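Local coordinates for protein DNA polymerase III, beta subunit (Eubacterium rectale, PDB 3T0P) that probably tethers DNA polymerases to their template and makes them processive, acting as a head-to-tail dimeric ring around DNA, at residues B[175-180]-B[358-363]; B[158-163]-B[193-198]; B[10-15]-B[78-83]. One frame throughout, in Å; residues are numbered along the deposited sequence.

Contact 1: residues B[175-180]-B[358-363]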
# COMPACT_ATOMS: atom_id res chain seq x y z
N HIS B 175 21.03 18.70 10.95
CA HIS B 175 20.08 18.91 12.04
C HIS B 175 20.14 17.83 13.10
O HIS B 175 19.61 18.01 14.19
CB HIS B 175 18.66 18.95 11.48
CG HIS B 175 18.46 20.06 10.51
ND1 HIS B 175 18.39 19.82 9.15
CD2 HIS B 175 18.38 21.39 10.73
CE1 HIS B 175 18.24 21.01 8.59
NE2 HIS B 175 18.24 21.98 9.50
N ARG B 176 20.74 16.68 12.77
CA ARG B 176 20.83 15.52 13.66
C ARG B 176 21.93 14.58 13.23
O ARG B 176 22.38 14.64 12.09
CB ARG B 176 19.50 14.76 13.67
CG ARG B 176 19.12 14.22 12.31
CD ARG B 176 17.65 14.16 12.22
NE ARG B 176 17.18 14.00 10.85
CZ ARG B 176 16.23 13.15 10.50
NH1 ARG B 176 15.70 12.33 11.40
NH2 ARG B 176 15.82 13.08 9.24
N ILE B 177 22.33 13.67 14.14
CA ILE B 177 23.35 12.67 13.91
C ILE B 177 22.86 11.36 14.50
O ILE B 177 22.39 11.32 15.64
CB ILE B 177 24.76 13.09 14.47
CG1 ILE B 177 25.18 14.52 14.02
CG2 ILE B 177 25.85 12.05 14.09
CD1 ILE B 177 26.54 15.05 14.64
N SER B 178 22.93 10.29 13.70
CA SER B 178 22.60 8.93 14.12
C SER B 178 23.86 8.11 14.08
O SER B 178 24.51 8.05 13.03
CB SER B 178 21.53 8.33 13.23
OG SER B 178 20.38 9.14 13.26
N ILE B 179 24.24 7.53 15.21
CA ILE B 179 25.45 6.72 15.34
C ILE B 179 25.11 5.38 15.97
O ILE B 179 24.55 5.34 17.08
CB ILE B 179 26.59 7.42 16.15
CG1 ILE B 179 26.81 8.87 15.71
CG2 ILE B 179 27.90 6.61 16.09
CD1 ILE B 179 27.59 9.72 16.70
N ARG B 180 25.50 4.31 15.30
CA ARG B 180 25.36 2.96 15.81
C ARG B 180 26.73 2.32 15.96
O ARG B 180 27.61 2.54 15.14
CB ARG B 180 24.46 2.13 14.92
CG ARG B 180 22.96 2.37 15.16
CD ARG B 180 22.51 1.68 16.42
NE ARG B 180 21.12 1.97 16.74
CZ ARG B 180 20.39 1.30 17.62
NH1 ARG B 180 20.92 0.26 18.27
NH2 ARG B 180 19.12 1.62 17.82
N ILE B 358 24.02 6.44 19.73
CA ILE B 358 23.95 7.87 20.08
C ILE B 358 23.13 8.56 19.02
O ILE B 358 23.50 8.54 17.85
CB ILE B 358 25.29 8.62 20.28
CG1 ILE B 358 26.27 7.88 21.20
CG2 ILE B 358 24.99 10.05 20.81
CD1 ILE B 358 27.75 8.51 21.24
N TYR B 359 21.99 9.13 19.41
CA TYR B 359 21.17 9.93 18.51
C TYR B 359 21.26 11.37 19.01
O TYR B 359 20.90 11.67 20.15
CB TYR B 359 19.72 9.42 18.40
CG TYR B 359 19.64 8.06 17.75
CD1 TYR B 359 19.66 7.92 16.37
CD2 TYR B 359 19.60 6.90 18.52
CE1 TYR B 359 19.65 6.66 15.77
CE2 TYR B 359 19.57 5.64 17.93
CZ TYR B 359 19.63 5.53 16.56
OH TYR B 359 19.61 4.27 15.98
N LEU B 360 21.89 12.23 18.21
CA LEU B 360 22.07 13.66 18.52
C LEU B 360 21.02 14.42 17.73
O LEU B 360 20.91 14.19 16.54
CB LEU B 360 23.49 14.13 18.15
CG LEU B 360 23.91 15.58 18.43
CD1 LEU B 360 25.40 15.71 18.39
CD2 LEU B 360 23.34 16.57 17.37
N ILE B 361 20.22 15.25 18.38
CA ILE B 361 19.19 16.03 17.69
C ILE B 361 19.40 17.48 18.08
O ILE B 361 19.52 17.77 19.26
CB ILE B 361 17.75 15.51 18.04
CG1 ILE B 361 17.55 14.03 17.62
CG2 ILE B 361 16.67 16.40 17.41
CD1 ILE B 361 16.54 13.26 18.45
N LEU B 362 19.47 18.39 17.11
CA LEU B 362 19.59 19.81 17.42
C LEU B 362 18.21 20.36 17.74
O LEU B 362 17.26 20.06 17.04
CB LEU B 362 20.23 20.64 16.28
CG LEU B 362 21.69 20.39 15.92
CD1 LEU B 362 22.12 21.29 14.76
CD2 LEU B 362 22.62 20.62 17.10
N PRO B 363 18.09 21.16 18.81
CA PRO B 363 16.79 21.73 19.12
C PRO B 363 16.49 22.95 18.24
O PRO B 363 17.38 23.48 17.58
CB PRO B 363 16.96 22.15 20.60
CG PRO B 363 18.36 22.51 20.71
CD PRO B 363 19.12 21.62 19.75
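Strand 176-180 runs antiparallel to strand 358-361, with local axes 4.6 Å apart at closest approach and N-to-C directions at 177°. Ile177 with Leu360 and Ile179 with Ile358 are hydrogen-bonded pairs; in the former, Ile177 N meets Leu360 O at 2.8 Å, and Leu360 N bonds back to Ile177 O. Arg176 with Ile361 and Ser178 with Tyr359 form the non-hydrogen-bonded pairs. One more bond, Leu362 N to His175 O at 2.9 Å, carries the ladder one step past the start of the first strand and the end of the second.

On the face bearing Ile177, Ile179, Ile358 and Leu360, Ile177 and Leu360 lie alongside each other and point the same way, their CD1 atoms 4.0 Å apart. Strand 176-184 belongs to the central domain and strand 357-361 to the C-terminal domain, so this ladder joins the two domains into one continuous antiparallel sheet.

The other face is more polar. Ser178 OG sits in the ring plane of Tyr359, at the CD1 edge (3.4 Å), and hydrogen-bonds to Ser145. Arg180, bent at its second torsion, brings NE to Tyr359 OH at 2.9 Å, with the hydroxyl in the guanidinium plane; NH2 adds a weak bond at 3.3 Å. The guanidinium and ring planes stand 73° apart, so this is an edgewise grip on the oxygen, not a stack. Gln141 O is a further partner of that hydroxyl, fixing the ring's tip. Arg176 has CG between the backbone N and the carbonyl carbon (chi1 61°), and its extended chain leads away to salt bridges with Asp327 and Asp173.

Contact 2: residues B[158-163]-B[193-198]. With ACT (acetate ion), chain T.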
# COMPACT_ATOMS: atom_id res chain seq x y z
N GLU B 158 26.41 7.30 4.21
CA GLU B 158 26.65 6.88 5.58
C GLU B 158 28.10 6.53 5.77
O GLU B 158 28.66 5.78 4.96
CB GLU B 158 25.79 5.70 5.99
CG GLU B 158 24.32 6.02 5.97
CD GLU B 158 23.46 5.25 6.94
OE1 GLU B 158 23.71 4.06 7.21
OE2 GLU B 158 22.49 5.87 7.43
N LEU B 159 28.71 7.06 6.83
CA LEU B 159 30.06 6.71 7.20
C LEU B 159 30.09 5.28 7.77
O LEU B 159 29.27 4.93 8.63
CB LEU B 159 30.63 7.70 8.23
CG LEU B 159 32.05 7.39 8.76
CD1 LEU B 159 33.11 7.79 7.75
CD2 LEU B 159 32.30 8.10 10.07
N PHE B 160 31.03 4.46 7.28
CA PHE B 160 31.31 3.12 7.78
C PHE B 160 32.74 3.16 8.32
O PHE B 160 33.67 3.43 7.57
CB PHE B 160 31.11 2.08 6.68
CG PHE B 160 29.67 1.61 6.59
CD1 PHE B 160 28.68 2.45 6.09
CD2 PHE B 160 29.32 0.33 7.01
CE1 PHE B 160 27.35 2.03 6.04
CE2 PHE B 160 27.98 -0.09 6.94
CZ PHE B 160 27.00 0.77 6.47
N GLU B 161 32.91 3.01 9.65
CA GLU B 161 34.21 3.09 10.30
C GLU B 161 34.52 1.84 11.12
O GLU B 161 33.72 1.42 11.95
CB GLU B 161 34.27 4.33 11.17
CG GLU B 161 35.66 4.71 11.65
CD GLU B 161 35.70 5.95 12.51
OE1 GLU B 161 34.62 6.53 12.79
OE2 GLU B 161 36.82 6.34 12.92
N ILE B 162 35.68 1.24 10.86
CA ILE B 162 36.17 0.02 11.51
C ILE B 162 37.51 0.31 12.14
O ILE B 162 38.38 0.89 11.49
CB ILE B 162 36.28 -1.15 10.50
CG1 ILE B 162 34.90 -1.66 10.06
CG2 ILE B 162 37.12 -2.30 11.06
CD1 ILE B 162 34.87 -2.23 8.63
N GLU B 163 37.66 -0.08 13.42
CA GLU B 163 38.87 -0.02 14.25
C GLU B 163 38.87 -1.28 15.10
O GLU B 163 37.93 -1.49 15.87
CB GLU B 163 38.91 1.26 15.14
CG GLU B 163 38.61 2.58 14.44
CD GLU B 163 39.71 3.17 13.56
OE1 GLU B 163 40.84 3.35 14.06
OE2 GLU B 163 39.41 3.52 12.39
N VAL B 193 35.06 4.80 5.33
CA VAL B 193 34.48 5.06 4.01
C VAL B 193 33.06 5.61 4.12
O VAL B 193 32.38 5.41 5.14
CB VAL B 193 34.51 3.81 3.09
CG1 VAL B 193 35.94 3.34 2.83
CG2 VAL B 193 33.63 2.67 3.63
N VAL B 194 32.59 6.27 3.05
CA VAL B 194 31.25 6.83 3.00
C VAL B 194 30.52 6.12 1.84
O VAL B 194 30.88 6.26 0.67
CB VAL B 194 31.23 8.37 2.89
CG1 VAL B 194 29.80 8.91 2.96
CG2 VAL B 194 32.09 9.02 3.98
N VAL B 195 29.51 5.33 2.22
CA VAL B 195 28.68 4.54 1.32
C VAL B 195 27.46 5.38 0.90
O VAL B 195 26.76 5.87 1.79
CB VAL B 195 28.24 3.18 1.97
CG1 VAL B 195 27.51 2.30 0.95
CG2 VAL B 195 29.44 2.44 2.58
N PRO B 196 27.15 5.49 -0.42
CA PRO B 196 25.95 6.24 -0.84
C PRO B 196 24.67 5.73 -0.17
O PRO B 196 24.56 4.52 0.08
CB PRO B 196 25.90 6.00 -2.36
CG PRO B 196 27.31 5.71 -2.73
CD PRO B 196 27.88 4.95 -1.59
N GLY B 197 23.76 6.64 0.15
CA GLY B 197 22.49 6.33 0.79
C GLY B 197 21.65 5.39 -0.03
O GLY B 197 21.12 4.41 0.50
N LYS B 198 21.57 5.65 -1.35
CA LYS B 198 20.82 4.80 -2.28
C LYS B 198 21.31 3.33 -2.24
O LYS B 198 20.50 2.43 -2.33
CB LYS B 198 20.91 5.35 -3.71
CG LYS B 198 19.93 4.68 -4.69
CD LYS B 198 19.97 5.33 -6.10
CE LYS B 198 21.29 5.19 -6.86
NZ LYS B 198 21.66 3.77 -7.13
C ACT T . 18.66 2.68 -8.32
O ACT T . 17.50 2.28 -8.28
OXT ACT T . 19.45 2.27 -7.48
CH3 ACT T . 19.03 3.70 -9.37
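Phe160 and Val195 carry the apolar centre: the CG2 methyl of Val195 approaches the ring obliquely, 3.6 Å from Phe160 CD1. Leu200 touches both side chains from helix 197-206. On the same face, Val193 CG2 lies 4.0 Å from Phe160 CB. Leu159 and Val194 meet on the other face, crossing at about a right angle. Leu159 has CG anti to the backbone N (chi1 177°), and its CD1 comes within 4.1 Å of Val194 CG2.

Backbone bonds frame this core. Phe160 N to Val193 O is short at 2.7 Å and nearly straight (174°), Val193 N bonds back to Phe160 O, and Glu158 and Val195 exchange a second pair. The local axes stand at 141°, a strongly twisted antiparallel pair, and the pairing continues where Ile162 bonds through its backbone to Lys191.

Further out, the carboxylate of Glu158 turns from the partner strand, and its OE1 hydrogen-bonds to Thr142. Pro196 is the N-cap residue where strand gives way to helix. Lys198 follows, its NZ bound to Asp49 and to OXT of an acetate, probably from the crystallisation liquor, at 2.7 Å. Strand 187-196 running directly into a helix that packs back on its sheet is consistent with the beta-subunit fold, in which helices line the DNA channel.

Contact 3: residues B[10-15]-B[78-83]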
# COMPACT_ATOMS: atom_id res chain seq x y z
N ASN B 10 13.58 -19.38 -10.15
CA ASN B 10 14.96 -18.94 -10.05
C ASN B 10 15.15 -17.66 -10.84
O ASN B 10 15.83 -16.75 -10.38
CB ASN B 10 15.90 -20.04 -10.56
CG ASN B 10 16.07 -21.16 -9.57
OD1 ASN B 10 15.88 -20.98 -8.37
ND2 ASN B 10 16.53 -22.31 -10.02
N LEU B 11 14.50 -17.57 -12.00
CA LEU B 11 14.60 -16.41 -12.87
C LEU B 11 13.89 -15.24 -12.21
O LEU B 11 14.42 -14.15 -12.24
CB LEU B 11 14.00 -16.77 -14.24
CG LEU B 11 14.24 -15.86 -15.44
CD1 LEU B 11 15.75 -15.59 -15.67
CD2 LEU B 11 13.64 -16.50 -16.68
N LEU B 12 12.74 -15.50 -11.54
CA LEU B 12 11.98 -14.47 -10.86
C LEU B 12 12.76 -13.92 -9.67
O LEU B 12 12.83 -12.70 -9.51
CB LEU B 12 10.58 -14.96 -10.43
CG LEU B 12 9.73 -13.96 -9.65
CD1 LEU B 12 9.52 -12.67 -10.46
CD2 LEU B 12 8.39 -14.57 -9.22
N LYS B 13 13.31 -14.79 -8.83
CA LYS B 13 14.10 -14.32 -7.69
C LYS B 13 15.25 -13.43 -8.20
O LYS B 13 15.46 -12.37 -7.66
CB LYS B 13 14.64 -15.52 -6.86
CG LYS B 13 15.42 -15.10 -5.63
CD LYS B 13 15.83 -16.28 -4.79
CE LYS B 13 16.33 -15.84 -3.43
NZ LYS B 13 16.73 -17.00 -2.59
N GLY B 14 15.90 -13.83 -9.29
CA GLY B 14 17.01 -13.08 -9.86
C GLY B 14 16.66 -11.71 -10.40
O GLY B 14 17.38 -10.74 -10.13
N VAL B 15 15.56 -11.62 -11.21
CA VAL B 15 15.15 -10.33 -11.79
C VAL B 15 14.70 -9.39 -10.67
O VAL B 15 14.97 -8.20 -10.77
CB VAL B 15 14.11 -10.41 -12.95
CG1 VAL B 15 14.51 -11.43 -14.01
CG2 VAL B 15 12.69 -10.67 -12.43
N ILE B 78 7.16 -10.09 -17.53
CA ILE B 78 6.99 -11.34 -18.28
C ILE B 78 7.26 -12.51 -17.34
O ILE B 78 6.39 -13.36 -17.19
CB ILE B 78 7.86 -11.41 -19.57
CG1 ILE B 78 7.35 -10.42 -20.63
CG2 ILE B 78 7.92 -12.84 -20.14
CD1 ILE B 78 8.19 -10.31 -21.91
N VAL B 79 8.42 -12.51 -16.66
CA VAL B 79 8.90 -13.59 -15.80
C VAL B 79 7.94 -13.81 -14.65
O VAL B 79 7.59 -14.95 -14.36
CB VAL B 79 10.37 -13.33 -15.33
CG1 VAL B 79 10.78 -14.29 -14.23
CG2 VAL B 79 11.33 -13.43 -16.52
N ARG B 80 7.45 -12.72 -14.04
CA ARG B 80 6.52 -12.71 -12.91
C ARG B 80 5.12 -13.26 -13.27
O ARG B 80 4.42 -13.75 -12.38
CB ARG B 80 6.36 -11.28 -12.39
CG ARG B 80 5.92 -11.18 -10.93
CD ARG B 80 6.05 -9.77 -10.41
NE ARG B 80 7.44 -9.31 -10.38
CZ ARG B 80 7.89 -8.26 -11.06
NH1 ARG B 80 7.06 -7.56 -11.83
NH2 ARG B 80 9.16 -7.89 -10.97
N LYS B 81 4.70 -13.13 -14.54
CA LYS B 81 3.40 -13.59 -15.02
C LYS B 81 3.44 -14.91 -15.80
O LYS B 81 2.38 -15.46 -16.09
CB LYS B 81 2.72 -12.49 -15.83
CG LYS B 81 2.33 -11.32 -14.93
CD LYS B 81 1.39 -10.36 -15.61
CE LYS B 81 0.87 -9.29 -14.68
NZ LYS B 81 0.27 -8.18 -15.46
N LEU B 82 4.63 -15.48 -16.07
CA LEU B 82 4.71 -16.76 -16.75
C LEU B 82 4.28 -17.89 -15.82
O LEU B 82 4.34 -17.73 -14.60
CB LEU B 82 6.13 -17.04 -17.27
CG LEU B 82 6.53 -16.35 -18.57
CD1 LEU B 82 7.97 -16.64 -18.92
CD2 LEU B 82 5.60 -16.70 -19.71
N PRO B 83 3.82 -19.04 -16.38
CA PRO B 83 3.50 -20.20 -15.51
C PRO B 83 4.75 -20.68 -14.75
O PRO B 83 5.89 -20.35 -15.14
CB PRO B 83 3.01 -21.27 -16.50
CG PRO B 83 2.83 -20.60 -17.81
CD PRO B 83 3.66 -19.37 -17.82
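Val79 presses its two methyls against the turn of helix 8-18 that bears Leu11 and Leu12, and this is the tight side of the contact. Its CG1, anti to the backbone N (chi1 169°), lies over the other helix's main chain, 3.5 Å from Leu12 N and 3.9 Å from Leu12 CB. The second branch faces a different neighbour: Val79 CG2 meets Leu11 CD2 at 3.8 Å, the two side chains crossing at about a right angle. Close packing is also evident in the backbones, since the CA atoms of Leu12 and Val79 are 5.9 Å apart. An alanine in place of Val79 would probably open a gap between the helices, leaving Leu11 without its methyl partner and the Leu12 backbone less closely covered.

Helices 8-18 and 72-81 belong to the N-terminal domain and lie side by side against the sheet that contains strand 86-91, as the helices of these ring proteins do. Leu11 reaches down to Val87 and Ile89 on that strand while also touching Phe75 of the neighbouring helix.

The packing thins around this centre. Val15 CG2 approaches Val79 CG1 only to 4.5 Å. Toward solvent, Leu12 sends CD1 over Arg80, 3.9 Å from Arg80 CA; the exposed arm beyond has two deposited conformers, so its contacts with that methyl are less certain. In the modelled one, Arg80 NH2 hydrogen-bonds to Asn16 OD1 on helix 8-18. Where helix 72-81 ends, Lys81 O accepts a hydrogen bond from Arg270 of the second subunit, and Leu82 and Pro83 pack on the same arginine.

How the contacts relate
Along the chain, contact 3 closes before the other two begin, whereas contacts 1 and 2 alternate: 158-163, 175-180, 193-198, then 358-363. Contacts 1 and 2 share one antiparallel sheet, their centres 16 Å apart and nearest atoms about 6 Å apart without touching; strands 176-184 and 187-196 are consecutive. Contact 2 stays within the central domain, while contact 1 ties that domain to the C-terminal one. Contact 3 pairs helices of the N-terminal domain, its centre 33 Å from that of contact 2 and 42 Å from that of contact 1, with contact 1 on the opposite side of the chain's centre. The three thus sample an extended arc, which the second subunit completes into a ring.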